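Local coordinates for peptide ABC transporter, peptide-binding protein (Thermus thermophilus, PDB 2D5W) that binds oligopeptides and probably hands them to an ABC transporter for uptake into the cell, at residues Asp22-Ile27 / Phe108-Ala113; Ser257-Val262 / Pro283-Arg288; Ala379-Met384 / Lys430-Ala435. One frame throughout, in Å; residues are numbered along the deposited sequence.

Contact 1 (Asp22-Ile27 / Phe108-Ala113); sequences DFLRVI and FEVGKA
Val-110 meets both Phe-23 and Leu-24, the two corner residues of a type I beta turn. The contact is wholly apolar. Val-110 starts with CB heading toward the turn, 3.9 Å from Phe-23 CZ. One bond further, CG1 lies 3.9 Å from that same CZ and 3.8 Å from Leu-24 CD1. CG1 is placed there because it stands anti to the backbone N (chi1 178°). The other methyl, CG2, is also 3.9 Å from Phe-23 CZ. The para carbon of the ring is thus met by the whole branched end of the valine. The ring is slanted to the valine, with neither face nor edge presented squarely. Beside it, Leu-24 CD1 reaches the helix backbone and rests on the alpha carbon of Gly-111, 3.7 Å from Gly-111 CA.

The turn is closed by Arg-25 N to Asp-22 O at 2.9 Å. Asp-22 also ties down the following residues, since Ile-27 N donates to its OD1 at 3.1 Å. Its OD2 has a salt bridge to Lys-33. Arg-25, on the turn, packs against a basic side chain of the bound peptide.

The turn belongs to the loop between strand 7-12 and helix 31-40. It packs on the last part of helix 101-112. Helix 159-173 adds Met-162 and Trp-166, and helix 182-194 adds Phe-193.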
ATOM      1  N   ASP A  22      12.087   4.810   7.949  1.00  8.91           N
ATOM      2  CA  ASP A  22      10.669   4.764   8.331  1.00  8.40           C
ATOM      3  C   ASP A  22      10.225   3.304   8.205  1.00  8.41           C
ATOM      4  O   ASP A  22       9.279   2.985   7.480  1.00  9.41           O
ATOM      5  CB  ASP A  22       9.896   5.677   7.364  1.00 10.01           C
ATOM      6  CG  ASP A  22       8.408   5.741   7.645  1.00 10.83           C
ATOM      7  OD1 ASP A  22       8.002   5.766   8.824  1.00 11.83           O
ATOM      8  OD2 ASP A  22       7.641   5.800   6.661  1.00 11.64           O
ATOM      9  N   PHE A  23      10.895   2.424   8.949  1.00  9.72           N
ATOM     10  CA  PHE A  23      10.643   0.994   8.842  1.00  9.11           C
ATOM     11  C   PHE A  23       9.298   0.441   9.285  1.00 10.22           C
ATOM     12  O   PHE A  23       8.975  -0.701   8.966  1.00 11.23           O
ATOM     13  CB  PHE A  23      11.817   0.196   9.454  1.00  9.61           C
ATOM     14  CG  PHE A  23      11.947   0.301  10.949  1.00  8.90           C
ATOM     15  CD1 PHE A  23      11.159  -0.484  11.784  1.00  9.52           C
ATOM     16  CD2 PHE A  23      12.906   1.130  11.520  1.00  9.73           C
ATOM     17  CE1 PHE A  23      11.327  -0.448  13.168  1.00  9.80           C
ATOM     18  CE2 PHE A  23      13.082   1.171  12.905  1.00  9.97           C
ATOM     19  CZ  PHE A  23      12.291   0.377  13.727  1.00  9.92           C
ATOM     20  N   LEU A  24       8.510   1.235  10.004  1.00 10.08           N
ATOM     21  CA  LEU A  24       7.171   0.793  10.388  1.00  9.95           C
ATOM     22  C   LEU A  24       6.170   1.449   9.432  1.00 10.33           C
ATOM     23  O   LEU A  24       4.962   1.247   9.544  1.00 11.29           O
ATOM     24  CB  LEU A  24       6.852   1.167  11.837  1.00 10.46           C
ATOM     25  CG  LEU A  24       7.635   0.391  12.905  1.00 10.40           C
ATOM     26  CD1 LEU A  24       7.182   0.839  14.286  1.00 11.50           C
ATOM     27  CD2 LEU A  24       7.427  -1.109  12.733  1.00 12.35           C
ATOM     28  N   ARG A  25       6.687   2.236   8.491  1.00  9.57           N
ATOM     29  CA  ARG A  25       5.876   2.903   7.474  1.00 10.80           C
ATOM     30  C   ARG A  25       4.819   3.836   8.044  1.00 10.41           C
ATOM     31  O   ARG A  25       3.750   4.012   7.448  1.00 10.93           O
ATOM     32  CB  ARG A  25       5.217   1.849   6.576  1.00 12.66           C
ATOM     33  CG  ARG A  25       6.229   0.888   5.966  1.00 15.74           C
ATOM     34  CD  ARG A  25       5.571  -0.260   5.221  1.00 20.35           C
ATOM     35  NE  ARG A  25       6.572  -1.149   4.636  1.00 25.61           N
ATOM     36  CZ  ARG A  25       6.288  -2.242   3.934  1.00 28.59           C
ATOM     37  NH1 ARG A  25       5.026  -2.594   3.727  1.00 30.71           N
ATOM     38  NH2 ARG A  25       7.269  -2.983   3.435  1.00 30.60           N
ATOM     39  N   VAL A  26       5.126   4.460   9.178  1.00  9.57           N
ATOM     40  CA  VAL A  26       4.172   5.359   9.811  1.00 10.21           C
ATOM     41  C   VAL A  26       4.130   6.741   9.164  1.00 10.10           C
ATOM     42  O   VAL A  26       3.105   7.416   9.231  1.00 10.12           O
ATOM     43  CB  VAL A  26       4.446   5.507  11.327  1.00 11.18           C
ATOM     44  CG1 VAL A  26       4.492   4.131  11.979  1.00 12.53           C
ATOM     45  CG2 VAL A  26       5.741   6.260  11.561  1.00 12.55           C
ATOM     46  N   ILE A  27       5.232   7.165   8.542  1.00  9.46           N
ATOM     47  CA  ILE A  27       5.263   8.464   7.871  1.00  9.65           C
ATOM     48  C   ILE A  27       4.752   8.289   6.444  1.00  9.30           C
ATOM     49  O   ILE A  27       3.950   9.088   5.960  1.00  9.45           O
ATOM     50  CB  ILE A  27       6.683   9.060   7.845  1.00  9.87           C
ATOM     51  CG1 ILE A  27       7.161   9.299   9.280  1.00 12.58           C
ATOM     52  CG2 ILE A  27       6.687  10.365   7.052  1.00 10.46           C
ATOM     53  CD1 ILE A  27       8.524   9.939   9.391  1.00 15.17           C
ATOM     54  N   PHE A 108      10.775  -5.027  17.277  1.00  9.74           N
ATOM     55  CA  PHE A 108       9.615  -5.231  18.132  1.00  9.76           C
ATOM     56  C   PHE A 108       9.451  -4.180  19.221  1.00 10.53           C
ATOM     57  O   PHE A 108       8.329  -3.779  19.532  1.00 11.25           O
ATOM     58  CB  PHE A 108       9.635  -6.635  18.746  1.00 11.00           C
ATOM     59  CG  PHE A 108       8.941  -7.662  17.903  1.00 11.35           C
ATOM     60  CD1 PHE A 108       9.583  -8.238  16.812  1.00 11.62           C
ATOM     61  CD2 PHE A 108       7.615  -8.002  18.160  1.00 14.18           C
ATOM     62  CE1 PHE A 108       8.914  -9.135  15.981  1.00 13.20           C
ATOM     63  CE2 PHE A 108       6.937  -8.896  17.335  1.00 15.63           C
ATOM     64  CZ  PHE A 108       7.585  -9.463  16.245  1.00 15.19           C
ATOM     65  N   GLU A 109      10.555  -3.719  19.796  1.00 10.54           N
ATOM     66  CA  GLU A 109      10.463  -2.711  20.840  1.00 11.92           C
ATOM     67  C   GLU A 109       9.862  -1.415  20.293  1.00 11.03           C
ATOM     68  O   GLU A 109       9.033  -0.779  20.945  1.00 12.37           O
ATOM     69  CB  GLU A 109      11.842  -2.442  21.433  1.00 14.60           C
ATOM     70  CG  GLU A 109      11.825  -1.526  22.638  1.00 19.26           C
ATOM     71  CD  GLU A 109      13.168  -1.471  23.330  1.00 20.21           C
ATOM     72  OE1 GLU A 109      13.547  -2.470  23.979  1.00 24.47           O
ATOM     73  OE2 GLU A 109      13.849  -0.436  23.215  1.00 20.46           O
ATOM     74  N   VAL A 110      10.272  -1.025  19.091  1.00 10.61           N
ATOM     75  CA  VAL A 110       9.752   0.194  18.485  1.00 10.16           C
ATOM     76  C   VAL A 110       8.272   0.027  18.125  1.00 10.49           C
ATOM     77  O   VAL A 110       7.458   0.909  18.396  1.00 11.29           O
ATOM     78  CB  VAL A 110      10.578   0.578  17.233  1.00  9.30           C
ATOM     79  CG1 VAL A 110       9.994   1.826  16.576  1.00 11.25           C
ATOM     80  CG2 VAL A 110      12.029   0.828  17.636  1.00 10.95           C
ATOM     81  N   GLY A 111       7.917  -1.110  17.535  1.00 10.06           N
ATOM     82  CA  GLY A 111       6.529  -1.334  17.169  1.00 10.72           C
ATOM     83  C   GLY A 111       5.603  -1.415  18.371  1.00 11.42           C
ATOM     84  O   GLY A 111       4.429  -1.052  18.281  1.00 12.29           O
ATOM     85  N   LYS A 112       6.132  -1.886  19.498  1.00 10.60           N
ATOM     86  CA  LYS A 112       5.359  -2.040  20.733  1.00 12.21           C
ATOM     87  C   LYS A 112       5.271  -0.774  21.577  1.00 12.41           C
ATOM     88  O   LYS A 112       4.522  -0.732  22.554  1.00 13.41           O
ATOM     89  CB  LYS A 112       5.972  -3.148  21.595  1.00 13.50           C
ATOM     90  CG  LYS A 112       5.828  -4.547  21.041  1.00 15.53           C
ATOM     91  CD  LYS A 112       4.433  -5.081  21.272  1.00 15.45           C
ATOM     92  CE  LYS A 112       4.332  -6.527  20.828  1.00 15.66           C
ATOM     93  NZ  LYS A 112       2.995  -7.103  21.137  1.00 15.34           N
ATOM     94  N   ALA A 113       6.034   0.252  21.218  1.00 11.85           N
ATOM     95  CA  ALA A 113       6.027   1.490  21.990  1.00 12.66           C
ATOM     96  C   ALA A 113       4.624   2.076  22.080  1.00 13.12           C
ATOM     97  O   ALA A 113       3.912   2.182  21.081  1.00 12.32           O
ATOM     98  CB  ALA A 113       6.983   2.497  21.368  1.00 12.87           C
TER

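Contact 2 (Ser257-Val262 / Pro283-Arg288); sequences SLLVAV and PQLVRR
Leu-259 and Leu-285 carry the apolar packing between these two short helical segments. Both side chains leave their backbones toward the other segment. Leu-259 CD1 lies 4.0 Å from Leu-285 CB, so a methyl of one leucine rests against the base of the other. Leu-259 has CG anti to its own N (chi1 175°), which carries CG toward the second helix. From there CD1 meets Leu-285 and CD2 meets Gln-284. Leu-285 is extended in the same sense and sends CD1 to the next turn of the first helix. There it meets Val-262 CG1 at 4.3 Å, a looser approach.

The second kind of contact is a methyl meeting the amide nitrogen and CG of a glutamine. Leu-259 CD2 is 4.0 Å from Gln-284 NE2 and 4.1 Å from Gln-284 CG. The two side chains cross at about a right angle. Gln-284 is folded at chi2 (-94°), which brings its amide back to the leucine. This is van der Waals contact at the solvent-facing margin of the patch, while the two leucines and Val-262 are buried.

Helix 255-264 links strand 246-251 to strand 269-270. These run parallel, with strand 7-12 between them, so the helix makes a beta-alpha-beta crossover in the mixed sheet of this solute-binding protein. The contact sets the short helix 283-286 against that crossover helix. Ile-263 widens the patch by touching Gln-284, Leu-285 and Arg-288, and Val-555 of strand 544-557 touches both Val-262 and Leu-285.

No hydrogen bond joins the two segments; each has helical backbone bonds of its own. Val-262 N donates to Leu-258 O at 2.8 Å. In the second segment Arg-287 N donates to Pro-283 O at 2.9 Å, and Arg-288 N reaches Leu-285 O at 3.0 Å.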
ATOM      1  N   SER A 257       4.347  12.465 -19.480  1.00  8.88           N
ATOM      2  CA  SER A 257       5.766  12.731 -19.660  1.00  9.17           C
ATOM      3  C   SER A 257       6.553  11.443 -19.399  1.00  8.31           C
ATOM      4  O   SER A 257       7.558  11.179 -20.059  1.00  8.91           O
ATOM      5  CB  SER A 257       6.225  13.843 -18.716  1.00  9.29           C
ATOM      6  OG  SER A 257       5.573  15.061 -19.042  1.00 11.91           O
ATOM      7  N   LEU A 258       6.099  10.634 -18.445  1.00  8.52           N
ATOM      8  CA  LEU A 258       6.783   9.375 -18.165  1.00  7.83           C
ATOM      9  C   LEU A 258       6.611   8.455 -19.373  1.00  7.96           C
ATOM     10  O   LEU A 258       7.552   7.780 -19.784  1.00  8.82           O
ATOM     11  CB  LEU A 258       6.221   8.711 -16.905  1.00  8.79           C
ATOM     12  CG  LEU A 258       6.813   7.339 -16.554  1.00  8.20           C
ATOM     13  CD1 LEU A 258       8.324   7.420 -16.392  1.00  9.36           C
ATOM     14  CD2 LEU A 258       6.168   6.838 -15.275  1.00  9.29           C
ATOM     15  N   LEU A 259       5.409   8.435 -19.945  1.00  8.36           N
ATOM     16  CA  LEU A 259       5.142   7.615 -21.122  1.00  8.88           C
ATOM     17  C   LEU A 259       6.110   7.985 -22.251  1.00  9.03           C
ATOM     18  O   LEU A 259       6.687   7.109 -22.905  1.00  9.62           O
ATOM     19  CB  LEU A 259       3.698   7.815 -21.593  1.00  9.36           C
ATOM     20  CG  LEU A 259       3.304   7.104 -22.895  1.00 10.23           C
ATOM     21  CD1 LEU A 259       3.476   5.603 -22.738  1.00 12.09           C
ATOM     22  CD2 LEU A 259       1.866   7.440 -23.248  1.00 12.28           C
ATOM     23  N   VAL A 260       6.294   9.282 -22.474  1.00  8.84           N
ATOM     24  CA  VAL A 260       7.201   9.741 -23.519  1.00  9.56           C
ATOM     25  C   VAL A 260       8.622   9.245 -23.240  1.00  9.48           C
ATOM     26  O   VAL A 260       9.308   8.766 -24.142  1.00  9.15           O
ATOM     27  CB  VAL A 260       7.192  11.290 -23.622  1.00 10.13           C
ATOM     28  CG1 VAL A 260       8.287  11.767 -24.567  1.00 11.02           C
ATOM     29  CG2 VAL A 260       5.830  11.767 -24.122  1.00 12.56           C
ATOM     30  N   ALA A 261       9.060   9.347 -21.988  1.00  9.04           N
ATOM     31  CA  ALA A 261      10.401   8.891 -21.631  1.00  8.40           C
ATOM     32  C   ALA A 261      10.539   7.381 -21.857  1.00  8.16           C
ATOM     33  O   ALA A 261      11.557   6.905 -22.366  1.00  9.50           O
ATOM     34  CB  ALA A 261      10.703   9.241 -20.174  1.00  9.76           C
ATOM     35  N   VAL A 262       9.511   6.625 -21.491  1.00  8.96           N
ATOM     36  CA  VAL A 262       9.545   5.177 -21.671  1.00  9.24           C
ATOM     37  C   VAL A 262       9.620   4.817 -23.157  1.00  9.49           C
ATOM     38  O   VAL A 262      10.383   3.933 -23.552  1.00  9.98           O
ATOM     39  CB  VAL A 262       8.310   4.511 -21.016  1.00  8.95           C
ATOM     40  CG1 VAL A 262       8.226   3.041 -21.410  1.00 10.08           C
ATOM     41  CG2 VAL A 262       8.406   4.635 -19.497  1.00 10.25           C
ATOM     42  N   PRO A 283      -1.371   3.658 -28.770  1.00 13.60           N
ATOM     43  CA  PRO A 283      -0.615   3.412 -30.002  1.00 13.70           C
ATOM     44  C   PRO A 283       0.802   3.977 -30.030  1.00 12.98           C
ATOM     45  O   PRO A 283       1.701   3.362 -30.607  1.00 13.85           O
ATOM     46  CB  PRO A 283      -1.512   4.017 -31.084  1.00 15.44           C
ATOM     47  CG  PRO A 283      -2.238   5.103 -30.357  1.00 16.16           C
ATOM     48  CD  PRO A 283      -2.583   4.447 -29.045  1.00 14.98           C
ATOM     49  N   GLN A 284       1.015   5.138 -29.415  1.00 12.38           N
ATOM     50  CA  GLN A 284       2.346   5.733 -29.413  1.00 12.75           C
ATOM     51  C   GLN A 284       3.369   4.845 -28.712  1.00 13.00           C
ATOM     52  O   GLN A 284       4.568   4.941 -28.981  1.00 15.37           O
ATOM     53  CB  GLN A 284       2.333   7.131 -28.776  1.00 13.21           C
ATOM     54  CG  GLN A 284       1.745   7.210 -27.384  1.00 13.48           C
ATOM     55  CD  GLN A 284       0.275   7.581 -27.394  1.00 13.04           C
ATOM     56  OE1 GLN A 284      -0.529   6.970 -28.098  1.00 13.56           O
ATOM     57  NE2 GLN A 284      -0.085   8.584 -26.601  1.00 15.42           N
ATOM     58  N   LEU A 285       2.898   3.983 -27.812  1.00 11.96           N
ATOM     59  CA  LEU A 285       3.788   3.065 -27.104  1.00 11.65           C
ATOM     60  C   LEU A 285       3.836   1.724 -27.829  1.00 11.15           C
ATOM     61  O   LEU A 285       4.911   1.212 -28.138  1.00 10.93           O
ATOM     62  CB  LEU A 285       3.307   2.838 -25.666  1.00 11.81           C
ATOM     63  CG  LEU A 285       4.088   1.782 -24.873  1.00 11.66           C
ATOM     64  CD1 LEU A 285       5.500   2.272 -24.589  1.00 13.33           C
ATOM     65  CD2 LEU A 285       3.361   1.486 -23.572  1.00 12.61           C
ATOM     66  N   VAL A 286       2.665   1.163 -28.101  1.00 11.23           N
ATOM     67  CA  VAL A 286       2.576  -0.127 -28.773  1.00 12.25           C
ATOM     68  C   VAL A 286       3.315  -0.165 -30.110  1.00 11.64           C
ATOM     69  O   VAL A 286       4.020  -1.130 -30.411  1.00 12.74           O
ATOM     70  CB  VAL A 286       1.098  -0.525 -28.984  1.00 12.13           C
ATOM     71  CG1 VAL A 286       1.005  -1.809 -29.796  1.00 13.92           C
ATOM     72  CG2 VAL A 286       0.418  -0.706 -27.630  1.00 14.87           C
ATOM     73  N   ARG A 287       3.178   0.889 -30.903  1.00 10.91           N
ATOM     74  CA  ARG A 287       3.831   0.928 -32.206  1.00 11.34           C
ATOM     75  C   ARG A 287       5.337   1.127 -32.138  1.00 11.96           C
ATOM     76  O   ARG A 287       6.031   0.974 -33.139  1.00 12.56           O
ATOM     77  CB  ARG A 287       3.194   2.012 -33.071  1.00 11.66           C
ATOM     78  CG  ARG A 287       1.746   1.712 -33.404  1.00 11.30           C
ATOM     79  CD  ARG A 287       1.129   2.808 -34.240  1.00 12.30           C
ATOM     80  NE  ARG A 287      -0.178   2.413 -34.751  1.00 14.24           N
ATOM     81  CZ  ARG A 287      -0.834   3.068 -35.703  1.00 14.49           C
ATOM     82  NH1 ARG A 287      -2.018   2.633 -36.109  1.00 16.29           N
ATOM     83  NH2 ARG A 287      -0.306   4.156 -36.249  1.00 15.58           N
ATOM     84  N   ARG A 288       5.849   1.457 -30.957  1.00 11.40           N
ATOM     85  CA  ARG A 288       7.283   1.659 -30.790  1.00 11.93           C
ATOM     86  C   ARG A 288       7.939   0.494 -30.047  1.00 11.70           C
ATOM     87  O   ARG A 288       9.152   0.488 -29.837  1.00 13.46           O
ATOM     88  CB  ARG A 288       7.540   2.977 -30.047  1.00 11.30           C
ATOM     89  CG  ARG A 288       7.332   4.212 -30.912  1.00 12.79           C
ATOM     90  CD  ARG A 288       8.528   4.450 -31.825  1.00 14.40           C
ATOM     91  NE  ARG A 288       9.625   5.114 -31.121  1.00 15.77           N
ATOM     92  CZ  ARG A 288      10.889   4.699 -31.127  1.00 16.25           C
ATOM     93  NH1 ARG A 288      11.813   5.377 -30.459  1.00 18.14           N
ATOM     94  NH2 ARG A 288      11.230   3.603 -31.790  1.00 18.12           N
TER

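Contact 3 (Ala379-Met384 / Lys430-Ala435); sequences ALLAEM and KKIGIA
A Schellman motif ends helix 416-431, and the two isoleucines that flank its glycine, Ile-432 and Ile-434, both touch Leu-381 of helix 374-383. Gly-433 is the C-prime residue and has a positive phi of 93°. Its N donates to Lys-430 O at 3.0 Å. The chain then turns away from the helix and enters strand 435-438.

Three methyl groups make the contact. Leu-381 CD1 lies 4.0 Å from Ile-434 CD1 and 4.2 Å from Ile-432 CD1. The two isoleucine methyls are themselves close, with Ile-432 CD1 and Ile-434 CD1 4.2 Å apart. The three carbons therefore form a nearly equilateral triangle. Leu-381 crosses each isoleucine side chain at about a right angle, and the contact is made by the CD1 methyls. The first side-chain bond of Ile-432 points toward the helix. Ile-434 leaves its backbone at a slant and gets there by length: its CG1 is anti to the carbonyl carbon, and CD1 then extends straight out (chi2 180°). No hydrogen bond links the two segments. The contact is small, but its three side chains are buried.

Other side chains pack around it. Ala-330 of helix 325-333 and Trp-386 touch Leu-381, and Ala-377, one turn earlier on helix 374-383, touches Ile-432. Phe-405 of strand 401-410 packs against both Leu-381 and Ile-434. The contact thus lies where two helix ends meet over that strand, which runs parallel to strand 435-438.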
ATOM      1  N   ALA A 379     -33.079  12.463  -6.361  1.00 13.50           N
ATOM      2  CA  ALA A 379     -34.114  12.129  -5.388  1.00 13.23           C
ATOM      3  C   ALA A 379     -33.538  11.975  -3.981  1.00 13.85           C
ATOM      4  O   ALA A 379     -34.113  12.463  -3.010  1.00 13.61           O
ATOM      5  CB  ALA A 379     -34.825  10.847  -5.804  1.00 14.46           C
ATOM      6  N   LEU A 380     -32.401  11.292  -3.874  1.00 13.39           N
ATOM      7  CA  LEU A 380     -31.756  11.087  -2.581  1.00 13.11           C
ATOM      8  C   LEU A 380     -31.342  12.410  -1.951  1.00 12.67           C
ATOM      9  O   LEU A 380     -31.564  12.640  -0.764  1.00 12.95           O
ATOM     10  CB  LEU A 380     -30.527  10.188  -2.740  1.00 13.44           C
ATOM     11  CG  LEU A 380     -30.822   8.698  -2.920  1.00 13.71           C
ATOM     12  CD1 LEU A 380     -29.603   7.988  -3.487  1.00 14.43           C
ATOM     13  CD2 LEU A 380     -31.233   8.098  -1.583  1.00 16.14           C
ATOM     14  N   LEU A 381     -30.743  13.284  -2.753  1.00 12.60           N
ATOM     15  CA  LEU A 381     -30.301  14.575  -2.249  1.00 12.73           C
ATOM     16  C   LEU A 381     -31.475  15.473  -1.871  1.00 12.50           C
ATOM     17  O   LEU A 381     -31.405  16.216  -0.894  1.00 12.95           O
ATOM     18  CB  LEU A 381     -29.405  15.256  -3.287  1.00 11.40           C
ATOM     19  CG  LEU A 381     -28.088  14.508  -3.535  1.00 12.58           C
ATOM     20  CD1 LEU A 381     -27.419  15.049  -4.781  1.00 13.31           C
ATOM     21  CD2 LEU A 381     -27.177  14.644  -2.322  1.00 15.43           C
ATOM     22  N   ALA A 382     -32.559  15.397  -2.636  1.00 13.58           N
ATOM     23  CA  ALA A 382     -33.739  16.206  -2.350  1.00 14.14           C
ATOM     24  C   ALA A 382     -34.336  15.800  -1.007  1.00 15.14           C
ATOM     25  O   ALA A 382     -34.810  16.643  -0.244  1.00 15.44           O
ATOM     26  CB  ALA A 382     -34.771  16.036  -3.452  1.00 14.96           C
ATOM     27  N   GLU A 383     -34.304  14.503  -0.719  1.00 16.18           N
ATOM     28  CA  GLU A 383     -34.844  13.983   0.530  1.00 18.34           C
ATOM     29  C   GLU A 383     -34.112  14.563   1.736  1.00 18.04           C
ATOM     30  O   GLU A 383     -34.654  14.600   2.841  1.00 19.24           O
ATOM     31  CB  GLU A 383     -34.741  12.455   0.546  1.00 21.45           C
ATOM     32  CG  GLU A 383     -35.369  11.793   1.762  1.00 28.27           C
ATOM     33  CD  GLU A 383     -35.281  10.278   1.709  1.00 31.33           C
ATOM     34  OE1 GLU A 383     -35.762   9.619   2.655  1.00 35.35           O
ATOM     35  OE2 GLU A 383     -34.730   9.747   0.722  1.00 33.27           O
ATOM     36  N   MET A 384     -32.883  15.021   1.525  1.00 16.12           N
ATOM     37  CA  MET A 384     -32.100  15.588   2.614  1.00 15.73           C
ATOM     38  C   MET A 384     -32.105  17.114   2.667  1.00 15.58           C
ATOM     39  O   MET A 384     -31.247  17.725   3.306  1.00 15.52           O
ATOM     40  CB  MET A 384     -30.669  15.049   2.562  1.00 15.10           C
ATOM     41  CG  MET A 384     -30.601  13.557   2.869  1.00 15.09           C
ATOM     42  SD  MET A 384     -28.941  12.866   2.860  1.00 16.74           S
ATOM     43  CE  MET A 384     -28.606  12.848   1.092  1.00 17.16           C
ATOM     44  N   LYS A 430     -22.187  18.076 -11.787  1.00 10.59           N
ATOM     45  CA  LYS A 430     -22.705  19.429 -11.942  1.00 11.70           C
ATOM     46  C   LYS A 430     -24.167  19.422 -12.388  1.00 11.98           C
ATOM     47  O   LYS A 430     -24.946  20.281 -11.978  1.00 12.43           O
ATOM     48  CB  LYS A 430     -21.855  20.209 -12.949  1.00 13.71           C
ATOM     49  CG  LYS A 430     -22.301  21.652 -13.139  1.00 17.57           C
ATOM     50  CD  LYS A 430     -21.402  22.404 -14.110  1.00 21.36           C
ATOM     51  CE  LYS A 430     -19.989  22.552 -13.570  1.00 24.41           C
ATOM     52  NZ  LYS A 430     -19.129  23.339 -14.499  1.00 26.70           N
ATOM     53  N   LYS A 431     -24.544  18.451 -13.216  1.00 11.28           N
ATOM     54  CA  LYS A 431     -25.919  18.361 -13.701  1.00 13.21           C
ATOM     55  C   LYS A 431     -26.924  18.229 -12.563  1.00 13.50           C
ATOM     56  O   LYS A 431     -28.057  18.700 -12.681  1.00 15.08           O
ATOM     57  CB  LYS A 431     -26.076  17.179 -14.662  1.00 13.86           C
ATOM     58  CG  LYS A 431     -25.265  17.322 -15.941  1.00 16.45           C
ATOM     59  CD  LYS A 431     -25.514  16.164 -16.893  1.00 18.97           C
ATOM     60  CE  LYS A 431     -24.671  16.302 -18.150  1.00 21.31           C
ATOM     61  NZ  LYS A 431     -24.938  15.203 -19.120  1.00 25.26           N
ATOM     62  N   ILE A 432     -26.523  17.587 -11.468  1.00 12.65           N
ATOM     63  CA  ILE A 432     -27.426  17.431 -10.331  1.00 13.53           C
ATOM     64  C   ILE A 432     -27.141  18.423  -9.206  1.00 12.73           C
ATOM     65  O   ILE A 432     -27.694  18.309  -8.113  1.00 14.48           O
ATOM     66  CB  ILE A 432     -27.402  15.995  -9.760  1.00 13.60           C
ATOM     67  CG1 ILE A 432     -25.986  15.620  -9.317  1.00 15.71           C
ATOM     68  CG2 ILE A 432     -27.936  15.026 -10.801  1.00 15.26           C
ATOM     69  CD1 ILE A 432     -25.905  14.294  -8.591  1.00 18.58           C
ATOM     70  N   GLY A 433     -26.264  19.386  -9.466  1.00 11.87           N
ATOM     71  CA  GLY A 433     -25.988  20.400  -8.465  1.00 11.10           C
ATOM     72  C   GLY A 433     -24.832  20.198  -7.511  1.00 10.09           C
ATOM     73  O   GLY A 433     -24.766  20.867  -6.482  1.00 10.88           O
ATOM     74  N   ILE A 434     -23.930  19.273  -7.821  1.00 10.44           N
ATOM     75  CA  ILE A 434     -22.771  19.076  -6.963  1.00 10.93           C
ATOM     76  C   ILE A 434     -21.562  19.664  -7.677  1.00  9.90           C
ATOM     77  O   ILE A 434     -21.231  19.263  -8.792  1.00 10.73           O
ATOM     78  CB  ILE A 434     -22.525  17.580  -6.648  1.00 10.28           C
ATOM     79  CG1 ILE A 434     -23.634  17.056  -5.726  1.00 11.28           C
ATOM     80  CG2 ILE A 434     -21.153  17.402  -5.987  1.00 10.90           C
ATOM     81  CD1 ILE A 434     -23.500  15.586  -5.357  1.00 12.33           C
ATOM     82  N   ALA A 435     -20.929  20.642  -7.038  1.00 10.12           N
ATOM     83  CA  ALA A 435     -19.746  21.288  -7.591  1.00 11.37           C
ATOM     84  C   ALA A 435     -18.529  20.602  -6.998  1.00 11.88           C
ATOM     85  O   ALA A 435     -18.543  20.185  -5.839  1.00 13.62           O
ATOM     86  CB  ALA A 435     -19.738  22.774  -7.245  1.00 11.93           C
TER

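All three contacts are mainly apolar, and none has a hydrogen bond between its segments. Their centres are 40 to 44 Å apart. Most touching residues are buried in each, and in contact 3 all are. Contact 1 is the nearest to the middle of the chain, about 16 Å from its centre. It joins a loop to a helix, uses an aromatic ring and a bare glycine backbone, and has a residue on the bound peptide. Contacts 2 and 3 have centres about 27 and 33 Å out. Contact 2 pairs two helical segments, with Gln-284 exposed at its margin. Contact 3, the smallest, joins two helix ends through methyls alone. No two contacts share a helix or strand.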